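Local coordinates for encapsidation protein (Lactococcus phage asccphi28, PDB 7JQP), which probably acts as the ATPase subunit of a pentameric motor that packages the viral genome into the phage prohead, at residues Y267-K272 against G283-R287. Sequence-based numbering, arbitrary orientation.
Sequences YGKKPK and GIAER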
ATOM      1  N   TYR A 267     -45.890  -0.215  22.963  1.00 45.73           N
ATOM      2  CA  TYR A 267     -46.774   0.847  22.487  1.00 37.24           C
ATOM      3  C   TYR A 267     -47.964   0.214  21.777  1.00 35.50           C
ATOM      4  O   TYR A 267     -47.788  -0.579  20.843  1.00 46.09           O
ATOM      5  CB  TYR A 267     -46.019   1.797  21.552  1.00 48.68           C
ATOM      6  CG  TYR A 267     -46.789   3.021  21.107  1.00 42.06           C
ATOM      7  CD1 TYR A 267     -47.481   3.808  22.017  1.00 45.90           C
ATOM      8  CD2 TYR A 267     -46.802   3.401  19.772  1.00 38.82           C
ATOM      9  CE1 TYR A 267     -48.177   4.929  21.606  1.00 48.90           C
ATOM     10  CE2 TYR A 267     -47.480   4.523  19.355  1.00 35.36           C
ATOM     11  CZ  TYR A 267     -48.177   5.279  20.273  1.00 44.30           C
ATOM     12  OH  TYR A 267     -48.863   6.398  19.857  1.00 55.21           O
ATOM     13  N   GLY A 268     -49.172   0.570  22.214  1.00 41.82           N
ATOM     14  CA  GLY A 268     -50.366  -0.065  21.681  1.00 46.62           C
ATOM     15  C   GLY A 268     -50.687   0.327  20.250  1.00 34.46           C
ATOM     16  O   GLY A 268     -51.166  -0.498  19.469  1.00 55.24           O
ATOM     17  N   LYS A 269     -50.452   1.585  19.887  1.00 39.98           N
ATOM     18  CA  LYS A 269     -50.916   2.059  18.589  1.00 44.12           C
ATOM     19  C   LYS A 269     -50.282   1.252  17.458  1.00 40.85           C
ATOM     20  O   LYS A 269     -49.196   0.681  17.598  1.00 30.37           O
ATOM     21  CB  LYS A 269     -50.592   3.546  18.396  1.00 55.05           C
ATOM     22  CG  LYS A 269     -51.401   4.508  19.261  1.00 57.88           C
ATOM     23  CD  LYS A 269     -52.894   4.436  18.983  1.00 64.76           C
ATOM     24  CE  LYS A 269     -53.678   5.151  20.076  1.00 64.32           C
ATOM     25  NZ  LYS A 269     -55.147   4.989  19.910  1.00108.25           N
ATOM     26  N   LYS A 270     -50.974   1.223  16.320  1.00 41.34           N
ATOM     27  CA  LYS A 270     -50.521   0.442  15.181  1.00 31.55           C
ATOM     28  C   LYS A 270     -49.280   1.075  14.556  1.00 31.32           C
ATOM     29  O   LYS A 270     -49.076   2.288  14.650  1.00 34.60           O
ATOM     30  CB  LYS A 270     -51.638   0.307  14.152  1.00 32.86           C
ATOM     31  CG  LYS A 270     -52.834  -0.467  14.700  1.00 47.27           C
ATOM     32  CD  LYS A 270     -54.014  -0.491  13.750  1.00 49.37           C
ATOM     33  CE  LYS A 270     -55.139  -1.371  14.292  1.00 52.95           C
ATOM     34  NZ  LYS A 270     -55.760  -0.828  15.532  1.00 90.41           N
ATOM     35  N   PRO A 271     -48.433   0.272  13.918  1.00 27.86           N
ATOM     36  CA  PRO A 271     -47.160   0.794  13.410  1.00 41.28           C
ATOM     37  C   PRO A 271     -47.331   1.662  12.173  1.00 45.04           C
ATOM     38  O   PRO A 271     -48.298   1.557  11.415  1.00 32.54           O
ATOM     39  CB  PRO A 271     -46.374  -0.480  13.080  1.00 48.52           C
ATOM     40  CG  PRO A 271     -47.457  -1.432  12.641  1.00 37.48           C
ATOM     41  CD  PRO A 271     -48.577  -1.173  13.637  1.00 27.61           C
ATOM     42  N   LYS A 272     -46.338   2.536  11.979  1.00 46.44           N
ATOM     43  CA  LYS A 272     -46.329   3.427  10.823  1.00 39.78           C
ATOM     44  C   LYS A 272     -46.089   2.654   9.532  1.00 46.43           C
ATOM     45  O   LYS A 272     -46.718   2.937   8.506  1.00 46.82           O
ATOM     46  CB  LYS A 272     -45.255   4.497  11.014  1.00 34.27           C
ATOM     47  CG  LYS A 272     -45.455   5.774  10.219  1.00 58.02           C
ATOM     48  CD  LYS A 272     -44.290   6.728  10.460  1.00 65.31           C
ATOM     49  CE  LYS A 272     -44.511   8.076   9.797  1.00 86.88           C
ATOM     50  NZ  LYS A 272     -43.769   9.161  10.504  1.00 89.24           N
ATOM     51  N   GLY A 283     -42.720  -4.137  12.442  1.00 36.01           N
ATOM     52  CA  GLY A 283     -43.333  -2.829  12.369  1.00 41.28           C
ATOM     53  C   GLY A 283     -42.586  -1.829  13.224  1.00 36.09           C
ATOM     54  O   GLY A 283     -42.031  -2.162  14.270  1.00 42.95           O
ATOM     55  N   ILE A 284     -42.576  -0.585  12.751  1.00 39.38           N
ATOM     56  CA  ILE A 284     -41.995   0.538  13.473  1.00 45.14           C
ATOM     57  C   ILE A 284     -43.120   1.506  13.803  1.00 36.77           C
ATOM     58  O   ILE A 284     -43.854   1.940  12.909  1.00 35.50           O
ATOM     59  CB  ILE A 284     -40.892   1.239  12.659  1.00 43.84           C
ATOM     60  CG1 ILE A 284     -39.688   0.308  12.499  1.00 42.98           C
ATOM     61  CG2 ILE A 284     -40.493   2.544  13.332  1.00 49.99           C
ATOM     62  CD1 ILE A 284     -38.563   0.878  11.658  1.00 46.31           C
ATOM     63  N   ALA A 285     -43.251   1.844  15.081  1.00 40.98           N
ATOM     64  CA  ALA A 285     -44.306   2.725  15.555  1.00 38.01           C
ATOM     65  C   ALA A 285     -43.686   4.019  16.058  1.00 42.60           C
ATOM     66  O   ALA A 285     -42.731   3.993  16.841  1.00 45.78           O
ATOM     67  CB  ALA A 285     -45.121   2.064  16.669  1.00 35.74           C
ATOM     68  N   GLU A 286     -44.233   5.142  15.607  1.00 47.40           N
ATOM     69  CA  GLU A 286     -43.778   6.465  16.006  1.00 44.41           C
ATOM     70  C   GLU A 286     -44.865   7.124  16.841  1.00 34.71           C
ATOM     71  O   GLU A 286     -46.018   7.225  16.404  1.00 49.50           O
ATOM     72  CB  GLU A 286     -43.436   7.314  14.783  1.00 45.29           C
ATOM     73  CG  GLU A 286     -42.164   6.863  14.070  1.00 53.46           C
ATOM     74  CD  GLU A 286     -41.809   7.745  12.893  1.00 67.73           C
ATOM     75  OE1 GLU A 286     -42.654   8.576  12.497  1.00 73.25           O
ATOM     76  OE2 GLU A 286     -40.683   7.610  12.368  1.00 61.68           O
ATOM     77  N   ARG A 287     -44.493   7.567  18.037  1.00 29.38           N
ATOM     78  CA  ARG A 287     -45.403   8.203  18.979  1.00 40.79           C
ATOM     79  C   ARG A 287     -45.022   9.655  19.204  1.00 41.48           C
ATOM     80  O   ARG A 287     -43.902   9.949  19.633  1.00 54.44           O
ATOM     81  CB  ARG A 287     -45.419   7.436  20.303  1.00 41.33           C
ATOM     82  CG  ARG A 287     -45.888   8.255  21.493  1.00 44.17           C
ATOM     83  CD  ARG A 287     -46.232   7.380  22.682  1.00 46.38           C
ATOM     84  NE  ARG A 287     -45.939   8.044  23.947  1.00 50.42           N
ATOM     85  CZ  ARG A 287     -46.759   8.120  24.992  1.00 69.36           C
ATOM     86  NH1 ARG A 287     -47.984   7.616  24.935  1.00 64.13           N
ATOM     87  NH2 ARG A 287     -46.347   8.729  26.095  1.00 73.94           N
TER
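Where G283 passes the loop 267-272, its alpha carbon meets the ring of P271: P271 CB lies 3.9 Å from G283 CA. I284 contributes its carbonyl: the backbone N of K272 donates to I284 O over 2.7 Å, in a bond bent to 141° at the hydrogen, while P271 CB rests against the same oxygen. This bond joins the loop to strand 280-288 just before strand 273-277 begins, and a backbone hydrogen bond between I284 and L273 continues the link into the antiparallel hairpin of strands 273-277 and 280-288. The hairpin belongs to the small mixed sheet, separate from the large sheet of the chain, with strand 293-300 on the other side of strand 280-288. A285 sends its methyl to the edge of the Y267 ring, in its plane, A285 CB being 3.8 Å from Y267 CD2, with P271 CA close by as well. E286 reaches K272 through an extended chain, and the lysine, equally extended, crosses it at a slant to form a salt bridge between K272 NZ and E286 OE1. The other carboxylate oxygen, OE2, is hydrogen-bonded to the hydroxyl of Y338, which helps to fix the carboxylate's rotation. R287 lays its CB over one face of Y267, 3.9 Å from the ring centroid, as a CH-pi contact; with CG of the tyrosine anti to its backbone N (chi1 -174°), the ring projects across to the strand to receive it. R287 CD also touches the ring, at CE1, and the guanidinium plane is turned 81° from the ring, which meets it near its edge. On the opposite face K269 N sits over the ring centre. Y267 also stacks with Y296 of strand 293-300. The loop is thus docked by the backbone bond from K272 N to I284 O and apolar contacts around a tyrosine, with the ion pair at a more exposed margin, where solvent would probably weaken its electrostatic contribution.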